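Local structure of trehalose synthase regulatory protein (Candida albicans, 5HUS) at residues Asn9-Trp14 / Arg21-Ala26; Ala244-Ser249 / Glu261-Leu266; Tyr292-Ile297 / Leu301-Ser306. The protein probably acts as a regulatory subunit of the trehalose synthase complex, its C-terminal domain having the HAD-type fold of trehalose-phosphatases. All coordinates share one frame; numbering follows the deposited sequence.

Overall arrangement
All three contacts are buried, and each reaches the same large mixed sheet, whose central strands are parallel. Interactions 1 and 2, with centres about 9 Å apart, use the neighbouring strands 20-26 and 243-250 but pack helices on opposite faces of the sheet. Interaction 3, about 10 Å from interaction 1, lies near the edge of the sheet, on the side where helix 8-15 packs, and brings in the C-terminal helix 297-304. Interaction 1 is aromatic against aliphatic, interaction 2 mostly aliphatic around one valine. Interaction 3, the shortest in sequence span, adds to its aliphatic packing a backbone hydrogen bond between its two segments, which the other two lack.

Interaction 1: residues Asn9-Trp14 / Arg21-Ala26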
ATOM      1  N   ASN A   9     -15.924  18.141   7.166  1.00 39.96           N
ATOM      2  CA  ASN A   9     -16.870  18.551   6.136  1.00 38.15           C
ATOM      3  C   ASN A   9     -16.522  17.961   4.778  1.00 40.15           C
ATOM      4  O   ASN A   9     -17.399  17.468   4.070  1.00 32.58           O
ATOM      5  CB  ASN A   9     -16.941  20.076   6.037  1.00 45.31           C
ATOM      6  CG  ASN A   9     -17.716  20.696   7.181  1.00 39.76           C
ATOM      7  OD1 ASN A   9     -18.547  20.038   7.805  1.00 44.36           O
ATOM      8  ND2 ASN A   9     -17.450  21.965   7.460  1.00 45.60           N
ATOM      9  N   ALA A  10     -15.240  18.006   4.424  1.00 35.33           N
ATOM     10  CA  ALA A  10     -14.771  17.425   3.172  1.00 36.39           C
ATOM     11  C   ALA A  10     -15.015  15.919   3.158  1.00 32.20           C
ATOM     12  O   ALA A  10     -15.406  15.348   2.136  1.00 29.02           O
ATOM     13  CB  ALA A  10     -13.295  17.733   2.964  1.00 32.22           C
ATOM     14  N   PHE A  11     -14.794  15.279   4.302  1.00 29.41           N
ATOM     15  CA  PHE A  11     -15.043  13.849   4.435  1.00 35.13           C
ATOM     16  C   PHE A  11     -16.530  13.529   4.320  1.00 28.99           C
ATOM     17  O   PHE A  11     -16.914  12.610   3.603  1.00 24.65           O
ATOM     18  CB  PHE A  11     -14.494  13.325   5.767  1.00 31.63           C
ATOM     19  CG  PHE A  11     -14.827  11.883   6.030  1.00 29.30           C
ATOM     20  CD1 PHE A  11     -14.242  10.875   5.276  1.00 33.40           C
ATOM     21  CD2 PHE A  11     -15.726  11.534   7.023  1.00 30.57           C
ATOM     22  CE1 PHE A  11     -14.547   9.547   5.510  1.00 29.53           C
ATOM     23  CE2 PHE A  11     -16.032  10.207   7.264  1.00 29.96           C
ATOM     24  CZ  PHE A  11     -15.441   9.213   6.506  1.00 27.94           C
ATOM     25  N   LYS A  12     -17.361  14.290   5.030  1.00 30.94           N
ATOM     26  CA  LYS A  12     -18.805  14.077   5.008  1.00 29.48           C
ATOM     27  C   LYS A  12     -19.399  14.352   3.634  1.00 24.95           C
ATOM     28  O   LYS A  12     -20.368  13.709   3.232  1.00 31.81           O
ATOM     29  CB  LYS A  12     -19.498  14.953   6.055  1.00 33.70           C
ATOM     30  CG  LYS A  12     -19.274  14.500   7.483  1.00 36.65           C
ATOM     31  CD  LYS A  12     -19.684  13.049   7.665  1.00 45.28           C
ATOM     32  CE  LYS A  12     -19.592  12.635   9.124  1.00 55.65           C
ATOM     33  NZ  LYS A  12     -20.040  11.229   9.336  1.00 50.02           N
ATOM     34  N   ASP A  13     -18.824  15.316   2.920  1.00 27.99           N
ATOM     35  CA  ASP A  13     -19.220  15.572   1.538  1.00 27.56           C
ATOM     36  C   ASP A  13     -18.916  14.359   0.670  1.00 29.27           C
ATOM     37  O   ASP A  13     -19.726  13.952  -0.161  1.00 28.43           O
ATOM     38  CB  ASP A  13     -18.507  16.808   0.988  1.00 31.15           C
ATOM     39  CG  ASP A  13     -19.105  18.102   1.503  1.00 43.54           C
ATOM     40  OD1 ASP A  13     -20.250  18.064   2.003  1.00 36.85           O
ATOM     41  OD2 ASP A  13     -18.433  19.151   1.405  1.00 39.95           O
ATOM     42  N   TRP A  14     -17.736  13.783   0.872  1.00 26.99           N
ATOM     43  CA  TRP A  14     -17.333  12.576   0.159  1.00 21.33           C
ATOM     44  C   TRP A  14     -18.273  11.409   0.476  1.00 28.93           C
ATOM     45  O   TRP A  14     -18.606  10.614  -0.405  1.00 27.89           O
ATOM     46  CB  TRP A  14     -15.879  12.224   0.517  1.00 21.96           C
ATOM     47  CG  TRP A  14     -15.417  10.889   0.022  1.00 30.31           C
ATOM     48  CD1 TRP A  14     -14.881  10.607  -1.204  1.00 30.30           C
ATOM     49  CD2 TRP A  14     -15.431   9.652   0.746  1.00 25.70           C
ATOM     50  NE1 TRP A  14     -14.571   9.270  -1.289  1.00 27.28           N
ATOM     51  CE2 TRP A  14     -14.899   8.663  -0.105  1.00 27.97           C
ATOM     52  CE3 TRP A  14     -15.851   9.283   2.031  1.00 24.91           C
ATOM     53  CZ2 TRP A  14     -14.774   7.331   0.284  1.00 22.37           C
ATOM     54  CZ3 TRP A  14     -15.723   7.961   2.417  1.00 28.86           C
ATOM     55  CH2 TRP A  14     -15.187   7.000   1.544  1.00 24.44           C
ATOM     56  N   ARG A  21     -18.924   2.567   0.253  1.00 28.75           N
ATOM     57  CA  ARG A  21     -17.753   3.425   0.396  1.00 22.34           C
ATOM     58  C   ARG A  21     -16.529   2.567   0.683  1.00 25.64           C
ATOM     59  O   ARG A  21     -16.546   1.755   1.606  1.00 26.24           O
ATOM     60  CB  ARG A  21     -17.950   4.440   1.525  1.00 21.38           C
ATOM     61  CG  ARG A  21     -19.299   5.157   1.496  1.00 29.33           C
ATOM     62  CD  ARG A  21     -19.555   5.822   2.839  1.00 42.45           C
ATOM     63  NE  ARG A  21     -20.932   6.279   3.003  1.00 59.31           N
ATOM     64  CZ  ARG A  21     -21.446   6.666   4.166  1.00 54.54           C
ATOM     65  NH1 ARG A  21     -20.696   6.641   5.260  1.00 58.26           N
ATOM     66  NH2 ARG A  21     -22.707   7.070   4.240  1.00 72.35           N
ATOM     67  N   LEU A  22     -15.477   2.752  -0.112  1.00 20.85           N
ATOM     68  CA  LEU A  22     -14.242   1.983   0.028  1.00 23.23           C
ATOM     69  C   LEU A  22     -13.128   2.898   0.498  1.00 17.49           C
ATOM     70  O   LEU A  22     -12.855   3.929  -0.123  1.00 19.04           O
ATOM     71  CB  LEU A  22     -13.854   1.316  -1.297  1.00 20.53           C
ATOM     72  CG  LEU A  22     -12.502   0.591  -1.299  1.00 20.51           C
ATOM     73  CD1 LEU A  22     -12.503  -0.556  -0.299  1.00 21.17           C
ATOM     74  CD2 LEU A  22     -12.192   0.096  -2.700  1.00 20.31           C
ATOM     75  N   ILE A  23     -12.505   2.529   1.613  1.00 17.27           N
ATOM     76  CA  ILE A  23     -11.454   3.340   2.206  1.00 16.21           C
ATOM     77  C   ILE A  23     -10.191   2.514   2.324  1.00 23.13           C
ATOM     78  O   ILE A  23     -10.207   1.433   2.905  1.00 20.06           O
ATOM     79  CB  ILE A  23     -11.866   3.875   3.592  1.00 20.46           C
ATOM     80  CG1 ILE A  23     -13.078   4.810   3.445  1.00 20.16           C
ATOM     81  CG2 ILE A  23     -10.703   4.588   4.256  1.00 23.87           C
ATOM     82  CD1 ILE A  23     -13.691   5.269   4.753  1.00 23.23           C
ATOM     83  N   ILE A  24      -9.111   3.011   1.735  1.00 20.49           N
ATOM     84  CA  ILE A  24      -7.837   2.302   1.756  1.00 16.63           C
ATOM     85  C   ILE A  24      -6.809   3.165   2.463  1.00 18.28           C
ATOM     86  O   ILE A  24      -6.531   4.290   2.042  1.00 18.62           O
ATOM     87  CB  ILE A  24      -7.369   1.948   0.322  1.00 17.69           C
ATOM     88  CG1 ILE A  24      -8.369   0.971  -0.306  1.00 22.16           C
ATOM     89  CG2 ILE A  24      -5.960   1.354   0.343  1.00 17.31           C
ATOM     90  CD1 ILE A  24      -8.198   0.775  -1.780  1.00 40.04           C
ATOM     91  N   LEU A  25      -6.285   2.649   3.575  1.00 15.57           N
ATOM     92  CA  LEU A  25      -5.356   3.402   4.408  1.00 14.98           C
ATOM     93  C   LEU A  25      -3.962   2.787   4.363  1.00 16.62           C
ATOM     94  O   LEU A  25      -3.755   1.670   4.845  1.00 19.04           O
ATOM     95  CB  LEU A  25      -5.861   3.453   5.852  1.00 20.33           C
ATOM     96  CG  LEU A  25      -7.294   3.971   6.031  1.00 19.73           C
ATOM     97  CD1 LEU A  25      -7.699   3.976   7.512  1.00 20.49           C
ATOM     98  CD2 LEU A  25      -7.416   5.360   5.424  1.00 19.52           C
ATOM     99  N   ALA A  26      -3.015   3.514   3.775  1.00 15.59           N
ATOM    100  CA  ALA A  26      -1.616   3.084   3.755  1.00 18.29           C
ATOM    101  C   ALA A  26      -0.927   3.637   4.983  1.00 24.67           C
ATOM    102  O   ALA A  26      -0.481   4.782   4.993  1.00 22.15           O
ATOM    103  CB  ALA A  26      -0.915   3.550   2.477  1.00 17.10           C
TER
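Trp14 extends from its helix to touch Arg21 to Ile23, and the far end of the indole's six-membered ring does the touching. Its CH2 atom sits 3.6 Å from CG1 of Ile23 and 3.8 Å from CB of Arg21, while CD1 of Ile23 continues the contact at 3.9 Å from the same CH2. CG1 of Ile23 and CB of Arg21 both meet the indole obliquely. At the edge, near the ring plane, is the carbonyl O of Leu22, 3.9 Å from CZ2. Phe11, one helical turn earlier, adds a looser touch, its CE1 atom 4.4 Å from Ile23 CD1, so that the isoleucine serves both aromatic rings. Its CG1-CD1 arm reaches Trp14 with both carbons and Phe11 with CD1, which suits a beta-branched residue on a strand, and large aromatic rings suit a helix whose axis stays 11.9 Å from that of the strand.

Trp14 reaches the strand because its CG stands opposite the backbone N (chi1 171°), which carries the indole toward strand 20-26. Its NE1 makes a weak hydrogen bond to Val246 O, helping to fix the rotation of the ring. Arg21 contributes its aliphatic root here; the chain, extended from CG to NE, carries the guanidinium past the indole, their planes 67° apart, to a long, weak ion pair with Asp68. Lys12 NZ, 6.2 Å from Arg21 NH1, instead makes a weak hydrogen bond to Ser306 O, so the two like charges have separate partners.

The helix and strand segments run at 135° to each other. Strand 20-26 is hydrogen-bonded between strands 243-250 and 69-74, Phe11 also packs on Ile303 and Leu304 of helix 297-304, and on the opposite face Leu22 and Ile24 meet helix 200-213.

Interaction 2: residues Ala244-Ser249 / Glu261-Leu266; sequences AAVLYS and EYVNSL
Val263 of helix 254-265 presses its two methyls against Val246 and Tyr248 of strand 243-250, joining the first strand and the helix of a right-handed beta-alpha-beta crossover that continues into strand 272-278, the repeating unit of the Rossmann-like HAD fold.

The contact is entirely apolar. CG2 of Val263 meets CB of Tyr248 at 3.7 Å, and CG1 reaches CG1 of Val246 at a looser 4.3 Å. The methyls part in this way because CG1 is turned opposite the backbone N (chi1 172°) while CG2 stands beside it, so one small branched side chain spans two strand residues that project from the same face. A compact valine fits this close approach, with the CA atoms of Val263 and Tyr248 only 6.9 Å apart. Val263 also packs on Thr275, and Val246 on Leu209 of helix 200-213.

Polar and aromatic contacts settle the rest of the tyrosine. Its CB points at the helix segment but its ring leads away, carrying the hydroxyl to hydrogen bonds with Asp256 and Asn259, earlier in the same helix. The ring also meets that of Tyr260, their planes about 75° apart. A tyrosine thus puts apolar carbon against the valine and a polar hydroxyl against the first turns of the helix.

Within residues 261-266, Leu266 CG lies 4.3 Å above one face of the Tyr262 ring, offset toward its rim. Ser265 OG donates a 2.7 Å hydrogen bond to Tyr262 O, approaching 22° off the carbonyl plane.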
ATOM      1  N   ALA A 244     -19.746   3.765  -4.629  1.00 22.88           N
ATOM      2  CA  ALA A 244     -20.002   5.127  -5.081  1.00 28.02           C
ATOM      3  C   ALA A 244     -18.975   6.128  -4.560  1.00 23.06           C
ATOM      4  O   ALA A 244     -18.998   7.300  -4.934  1.00 23.85           O
ATOM      5  CB  ALA A 244     -21.408   5.557  -4.661  1.00 31.20           C
ATOM      6  N   ALA A 245     -18.076   5.671  -3.690  1.00 27.44           N
ATOM      7  CA  ALA A 245     -17.038   6.539  -3.147  1.00 19.98           C
ATOM      8  C   ALA A 245     -15.794   5.743  -2.792  1.00 21.86           C
ATOM      9  O   ALA A 245     -15.896   4.690  -2.168  1.00 22.50           O
ATOM     10  CB  ALA A 245     -17.550   7.282  -1.920  1.00 21.31           C
ATOM     11  N   VAL A 246     -14.632   6.253  -3.196  1.00 20.15           N
ATOM     12  CA  VAL A 246     -13.343   5.632  -2.869  1.00 17.74           C
ATOM     13  C   VAL A 246     -12.406   6.669  -2.256  1.00 23.42           C
ATOM     14  O   VAL A 246     -12.319   7.803  -2.735  1.00 22.88           O
ATOM     15  CB  VAL A 246     -12.668   5.008  -4.108  1.00 22.28           C
ATOM     16  CG1 VAL A 246     -11.361   4.319  -3.716  1.00 20.81           C
ATOM     17  CG2 VAL A 246     -13.599   4.020  -4.788  1.00 28.29           C
ATOM     18  N   LEU A 247     -11.714   6.282  -1.190  1.00 20.37           N
ATOM     19  CA  LEU A 247     -10.766   7.170  -0.536  1.00 17.57           C
ATOM     20  C   LEU A 247      -9.446   6.439  -0.323  1.00 18.65           C
ATOM     21  O   LEU A 247      -9.433   5.272   0.058  1.00 20.49           O
ATOM     22  CB  LEU A 247     -11.325   7.669   0.804  1.00 18.23           C
ATOM     23  CG  LEU A 247     -10.533   8.703   1.618  1.00 20.06           C
ATOM     24  CD1 LEU A 247     -11.497   9.539   2.451  1.00 20.26           C
ATOM     25  CD2 LEU A 247      -9.487   8.070   2.535  1.00 25.43           C
ATOM     26  N   TYR A 248      -8.340   7.128  -0.577  1.00 21.09           N
ATOM     27  CA  TYR A 248      -7.021   6.576  -0.279  1.00 17.57           C
ATOM     28  C   TYR A 248      -6.248   7.569   0.555  1.00 16.88           C
ATOM     29  O   TYR A 248      -6.214   8.755   0.226  1.00 19.94           O
ATOM     30  CB  TYR A 248      -6.251   6.249  -1.567  1.00 15.97           C
ATOM     31  CG  TYR A 248      -4.831   5.780  -1.334  1.00 17.51           C
ATOM     32  CD1 TYR A 248      -3.780   6.689  -1.232  1.00 20.05           C
ATOM     33  CD2 TYR A 248      -4.542   4.427  -1.187  1.00 18.93           C
ATOM     34  CE1 TYR A 248      -2.481   6.263  -0.997  1.00 19.61           C
ATOM     35  CE2 TYR A 248      -3.249   3.993  -0.955  1.00 20.73           C
ATOM     36  CZ  TYR A 248      -2.225   4.916  -0.864  1.00 19.71           C
ATOM     37  OH  TYR A 248      -0.930   4.501  -0.651  1.00 23.73           O
ATOM     38  N   SER A 249      -5.645   7.092   1.644  1.00 16.85           N
ATOM     39  CA  SER A 249      -4.779   7.927   2.461  1.00 21.69           C
ATOM     40  C   SER A 249      -3.401   7.295   2.546  1.00 23.35           C
ATOM     41  O   SER A 249      -3.278   6.076   2.682  1.00 22.85           O
ATOM     42  CB  SER A 249      -5.352   8.118   3.864  1.00 24.95           C
ATOM     43  OG  SER A 249      -4.491   8.935   4.639  1.00 30.96           O
ATOM     44  N   GLU A 261      -2.548   9.163  -7.797  1.00 26.17           N
ATOM     45  CA  GLU A 261      -2.894   9.409  -9.191  1.00 26.97           C
ATOM     46  C   GLU A 261      -3.943   8.417  -9.690  1.00 25.79           C
ATOM     47  O   GLU A 261      -4.866   8.796 -10.417  1.00 26.01           O
ATOM     48  CB  GLU A 261      -1.637   9.356 -10.058  1.00 26.02           C
ATOM     49  CG  GLU A 261      -0.674  10.502  -9.791  1.00 27.69           C
ATOM     50  CD  GLU A 261       0.621  10.374 -10.572  1.00 45.51           C
ATOM     51  OE1 GLU A 261       0.664   9.570 -11.520  1.00 40.70           O
ATOM     52  OE2 GLU A 261       1.597  11.078 -10.234  1.00 46.54           O
ATOM     53  N   TYR A 262      -3.819   7.156  -9.283  1.00 22.96           N
ATOM     54  CA  TYR A 262      -4.790   6.138  -9.685  1.00 21.14           C
ATOM     55  C   TYR A 262      -6.174   6.395  -9.090  1.00 24.40           C
ATOM     56  O   TYR A 262      -7.181   6.356  -9.801  1.00 26.00           O
ATOM     57  CB  TYR A 262      -4.308   4.734  -9.291  1.00 20.87           C
ATOM     58  CG  TYR A 262      -5.325   3.648  -9.591  1.00 23.93           C
ATOM     59  CD1 TYR A 262      -5.883   3.520 -10.860  1.00 22.11           C
ATOM     60  CD2 TYR A 262      -5.732   2.755  -8.609  1.00 23.17           C
ATOM     61  CE1 TYR A 262      -6.820   2.536 -11.138  1.00 26.75           C
ATOM     62  CE2 TYR A 262      -6.663   1.764  -8.877  1.00 23.76           C
ATOM     63  CZ  TYR A 262      -7.208   1.660 -10.144  1.00 30.55           C
ATOM     64  OH  TYR A 262      -8.132   0.676 -10.418  1.00 26.68           O
ATOM     65  N   VAL A 263      -6.230   6.654  -7.784  1.00 22.13           N
ATOM     66  CA  VAL A 263      -7.508   6.898  -7.135  1.00 20.10           C
ATOM     67  C   VAL A 263      -8.130   8.191  -7.663  1.00 22.42           C
ATOM     68  O   VAL A 263      -9.340   8.259  -7.850  1.00 23.91           O
ATOM     69  CB  VAL A 263      -7.360   6.946  -5.600  1.00 20.42           C
ATOM     70  CG1 VAL A 263      -8.657   7.383  -4.945  1.00 24.53           C
ATOM     71  CG2 VAL A 263      -6.947   5.569  -5.098  1.00 22.19           C
ATOM     72  N   ASN A 264      -7.301   9.200  -7.927  1.00 23.20           N
ATOM     73  CA  ASN A 264      -7.792  10.445  -8.533  1.00 28.45           C
ATOM     74  C   ASN A 264      -8.450  10.189  -9.882  1.00 26.58           C
ATOM     75  O   ASN A 264      -9.488  10.773 -10.202  1.00 30.88           O
ATOM     76  CB  ASN A 264      -6.659  11.460  -8.707  1.00 25.35           C
ATOM     77  CG  ASN A 264      -6.278  12.138  -7.407  1.00 23.53           C
ATOM     78  OD1 ASN A 264      -6.991  12.039  -6.414  1.00 24.86           O
ATOM     79  ND2 ASN A 264      -5.151  12.840  -7.413  1.00 28.57           N
ATOM     80  N   SER A 265      -7.845   9.298 -10.658  1.00 28.66           N
ATOM     81  CA  SER A 265      -8.327   8.985 -11.998  1.00 36.10           C
ATOM     82  C   SER A 265      -9.634   8.192 -11.975  1.00 36.31           C
ATOM     83  O   SER A 265     -10.351   8.154 -12.970  1.00 34.21           O
ATOM     84  CB  SER A 265      -7.259   8.219 -12.779  1.00 29.99           C
ATOM     85  OG  SER A 265      -7.206   6.849 -12.412  1.00 26.58           O
ATOM     86  N   LEU A 266      -9.952   7.579 -10.838  1.00 25.72           N
ATOM     87  CA  LEU A 266     -11.174   6.783 -10.713  1.00 23.46           C
ATOM     88  C   LEU A 266     -12.439   7.630 -10.714  1.00 25.21           C
ATOM     89  O   LEU A 266     -13.547   7.096 -10.765  1.00 30.07           O
ATOM     90  CB  LEU A 266     -11.135   5.938  -9.435  1.00 26.01           C
ATOM     91  CG  LEU A 266     -10.173   4.751  -9.457  1.00 29.13           C
ATOM     92  CD1 LEU A 266     -10.149   4.057  -8.095  1.00 26.28           C
ATOM     93  CD2 LEU A 266     -10.554   3.770 -10.556  1.00 31.66           C
TER

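Interaction 3: residues Tyr292-Ile297 / Leu301-Ser306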
ATOM      1  N   TYR A 292      -5.745  16.468  -0.519  1.00 25.81           N
ATOM      2  CA  TYR A 292      -5.802  16.968   0.855  1.00 26.92           C
ATOM      3  C   TYR A 292      -4.580  16.572   1.674  1.00 31.13           C
ATOM      4  O   TYR A 292      -3.888  15.609   1.344  1.00 29.60           O
ATOM      5  CB  TYR A 292      -7.057  16.445   1.553  1.00 24.51           C
ATOM      6  CG  TYR A 292      -8.362  16.923   0.966  1.00 23.78           C
ATOM      7  CD1 TYR A 292      -8.994  18.057   1.463  1.00 33.05           C
ATOM      8  CD2 TYR A 292      -8.976  16.230  -0.070  1.00 29.89           C
ATOM      9  CE1 TYR A 292     -10.197  18.495   0.932  1.00 34.11           C
ATOM     10  CE2 TYR A 292     -10.174  16.659  -0.606  1.00 31.71           C
ATOM     11  CZ  TYR A 292     -10.782  17.791  -0.101  1.00 33.30           C
ATOM     12  OH  TYR A 292     -11.982  18.219  -0.633  1.00 34.42           O
ATOM     13  N   GLY A 293      -4.329  17.306   2.754  1.00 30.65           N
ATOM     14  CA  GLY A 293      -3.267  16.947   3.684  1.00 28.62           C
ATOM     15  C   GLY A 293      -3.724  16.943   5.138  1.00 35.47           C
ATOM     16  O   GLY A 293      -4.571  17.747   5.527  1.00 32.57           O
ATOM     17  N   VAL A 294      -3.176  16.021   5.931  1.00 30.69           N
ATOM     18  CA  VAL A 294      -3.369  16.001   7.385  1.00 27.95           C
ATOM     19  C   VAL A 294      -2.019  15.959   8.080  1.00 31.39           C
ATOM     20  O   VAL A 294      -1.083  15.341   7.584  1.00 28.80           O
ATOM     21  CB  VAL A 294      -4.190  14.787   7.875  1.00 43.07           C
ATOM     22  CG1 VAL A 294      -5.651  15.150   8.062  1.00 44.89           C
ATOM     23  CG2 VAL A 294      -4.005  13.592   6.953  1.00 35.39           C
ATOM     24  N   ARG A 295      -1.919  16.584   9.248  1.00 35.09           N
ATOM     25  CA  ARG A 295      -0.620  16.704   9.900  1.00 38.61           C
ATOM     26  C   ARG A 295      -0.327  15.599  10.910  1.00 45.17           C
ATOM     27  O   ARG A 295       0.789  15.506  11.418  1.00 51.22           O
ATOM     28  CB  ARG A 295      -0.501  18.076  10.566  1.00 39.58           C
ATOM     29  CG  ARG A 295      -0.580  19.197   9.553  1.00 39.02           C
ATOM     30  CD  ARG A 295       0.037  20.491  10.040  1.00 50.74           C
ATOM     31  NE  ARG A 295       0.350  21.358   8.908  1.00 54.20           N
ATOM     32  CZ  ARG A 295       1.574  21.535   8.417  1.00 55.90           C
ATOM     33  NH1 ARG A 295       2.611  20.922   8.974  1.00 45.02           N
ATOM     34  NH2 ARG A 295       1.763  22.335   7.376  1.00 52.83           N
ATOM     35  N   GLY A 296      -1.312  14.751  11.186  1.00 36.77           N
ATOM     36  CA  GLY A 296      -1.104  13.637  12.097  1.00 35.19           C
ATOM     37  C   GLY A 296      -2.063  12.485  11.874  1.00 34.09           C
ATOM     38  O   GLY A 296      -3.134  12.658  11.295  1.00 27.78           O
ATOM     39  N   ILE A 297      -1.689  11.301  12.348  1.00 30.24           N
ATOM     40  CA  ILE A 297      -2.527  10.122  12.164  1.00 26.67           C
ATOM     41  C   ILE A 297      -3.786  10.174  13.037  1.00 27.70           C
ATOM     42  O   ILE A 297      -4.854   9.727  12.620  1.00 29.43           O
ATOM     43  CB  ILE A 297      -1.736   8.824  12.453  1.00 31.80           C
ATOM     44  CG1 ILE A 297      -2.614   7.593  12.221  1.00 37.75           C
ATOM     45  CG2 ILE A 297      -1.161   8.829  13.863  1.00 37.49           C
ATOM     46  CD1 ILE A 297      -1.836   6.362  11.821  1.00 44.44           C
ATOM     47  N   LEU A 301      -7.608   9.838  11.562  1.00 25.01           N
ATOM     48  CA  LEU A 301      -8.558   8.821  12.001  1.00 26.32           C
ATOM     49  C   LEU A 301      -9.793   9.447  12.659  1.00 24.92           C
ATOM     50  O   LEU A 301     -10.904   8.935  12.526  1.00 24.90           O
ATOM     51  CB  LEU A 301      -7.880   7.829  12.952  1.00 23.23           C
ATOM     52  CG  LEU A 301      -6.713   7.044  12.344  1.00 25.28           C
ATOM     53  CD1 LEU A 301      -6.138   6.028  13.325  1.00 29.10           C
ATOM     54  CD2 LEU A 301      -7.142   6.360  11.054  1.00 21.68           C
ATOM     55  N   CYS A 302      -9.602  10.561  13.356  1.00 29.38           N
ATOM     56  CA  CYS A 302     -10.726  11.237  13.999  1.00 27.50           C
ATOM     57  C   CYS A 302     -11.713  11.773  12.965  1.00 28.00           C
ATOM     58  O   CYS A 302     -12.929  11.716  13.161  1.00 31.50           O
ATOM     59  CB  CYS A 302     -10.227  12.363  14.902  1.00 35.01           C
ATOM     60  SG  CYS A 302      -9.564  11.768  16.479  1.00 56.93           S
ATOM     61  N   ILE A 303     -11.188  12.271  11.853  1.00 27.21           N
ATOM     62  CA  ILE A 303     -12.036  12.729  10.761  1.00 28.31           C
ATOM     63  C   ILE A 303     -12.766  11.552  10.113  1.00 27.99           C
ATOM     64  O   ILE A 303     -13.975  11.611   9.891  1.00 24.24           O
ATOM     65  CB  ILE A 303     -11.223  13.485   9.694  1.00 27.29           C
ATOM     66  CG1 ILE A 303     -10.719  14.815  10.260  1.00 32.31           C
ATOM     67  CG2 ILE A 303     -12.072  13.727   8.453  1.00 29.83           C
ATOM     68  CD1 ILE A 303      -9.685  15.505   9.390  1.00 29.56           C
ATOM     69  N   LEU A 304     -12.035  10.475   9.826  1.00 26.38           N
ATOM     70  CA  LEU A 304     -12.636   9.301   9.196  1.00 27.18           C
ATOM     71  C   LEU A 304     -13.673   8.618  10.085  1.00 31.47           C
ATOM     72  O   LEU A 304     -14.545   7.905   9.594  1.00 28.68           O
ATOM     73  CB  LEU A 304     -11.559   8.282   8.809  1.00 25.78           C
ATOM     74  CG  LEU A 304     -10.506   8.708   7.792  1.00 24.69           C
ATOM     75  CD1 LEU A 304      -9.529   7.551   7.581  1.00 21.81           C
ATOM     76  CD2 LEU A 304     -11.144   9.125   6.479  1.00 31.70           C
ATOM     77  N   ASN A 305     -13.576   8.825  11.394  1.00 27.06           N
ATOM     78  CA  ASN A 305     -14.497   8.164  12.308  1.00 27.76           C
ATOM     79  C   ASN A 305     -15.691   9.051  12.648  1.00 35.05           C
ATOM     80  O   ASN A 305     -16.621   8.623  13.332  1.00 34.25           O
ATOM     81  CB  ASN A 305     -13.776   7.746  13.591  1.00 25.53           C
ATOM     82  CG  ASN A 305     -14.587   6.772  14.417  1.00 31.54           C
ATOM     83  OD1 ASN A 305     -14.863   5.656  13.981  1.00 35.61           O
ATOM     84  ND2 ASN A 305     -14.983   7.192  15.615  1.00 37.10           N
ATOM     85  N   SER A 306     -15.662  10.287  12.164  1.00 26.11           N
ATOM     86  CA  SER A 306     -16.734  11.240  12.463  1.00 34.06           C
ATOM     87  C   SER A 306     -18.020  10.889  11.722  1.00 49.61           C
ATOM     88  O   SER A 306     -19.094  11.399  12.049  1.00 48.43           O
ATOM     89  CB  SER A 306     -16.302  12.662  12.114  1.00 29.03           C
ATOM     90  OG  SER A 306     -16.223  12.844  10.711  1.00 36.96           O
TER
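Ile297 and Leu301 lie side by side one turn apart on helix 297-304, pointing the same way. CG1 of Ile297 is 4.0 Å from CD1 of Leu301, and both side chains also pack on Ile51. Leu301 CG takes the position beside its own backbone N (chi1 -61°), leaning back over the preceding turn until it lies 3.3 Å from Ile297 O. That same oxygen accepts a nearly straight hydrogen bond from Leu301 N, 3.0 Å long and 165° at the hydrogen. The backbone turn and the aliphatic pair therefore hold the same two residues together.

Val294 and Ile303 make a second, looser apolar meeting. Each points its CB toward the other's segment, and Val294 CG1 comes 4.3 Å from Ile303 CD1; the long arm of isoleucine is useful here, since the strand and helix backbones stand well apart. Phe6 touches both residues. Gly296 occupies the N-cap position, just before helix 297-304.

At the far end, Ile303 O accepts from both Ser306 N and Ser306 OG. The hydroxyl bond, 2.7 Å, lies in the carbonyl plane on a lone pair, and the two bonds tie the last residue back to Ile303. Strand 292-294 runs parallel to strand 272-278 in the large mixed sheet, and the last helix folds back onto it: a beta-alpha unit, strand then helix, at the C-terminal end of the Rossmann-like sheet, consistent with the HAD clan.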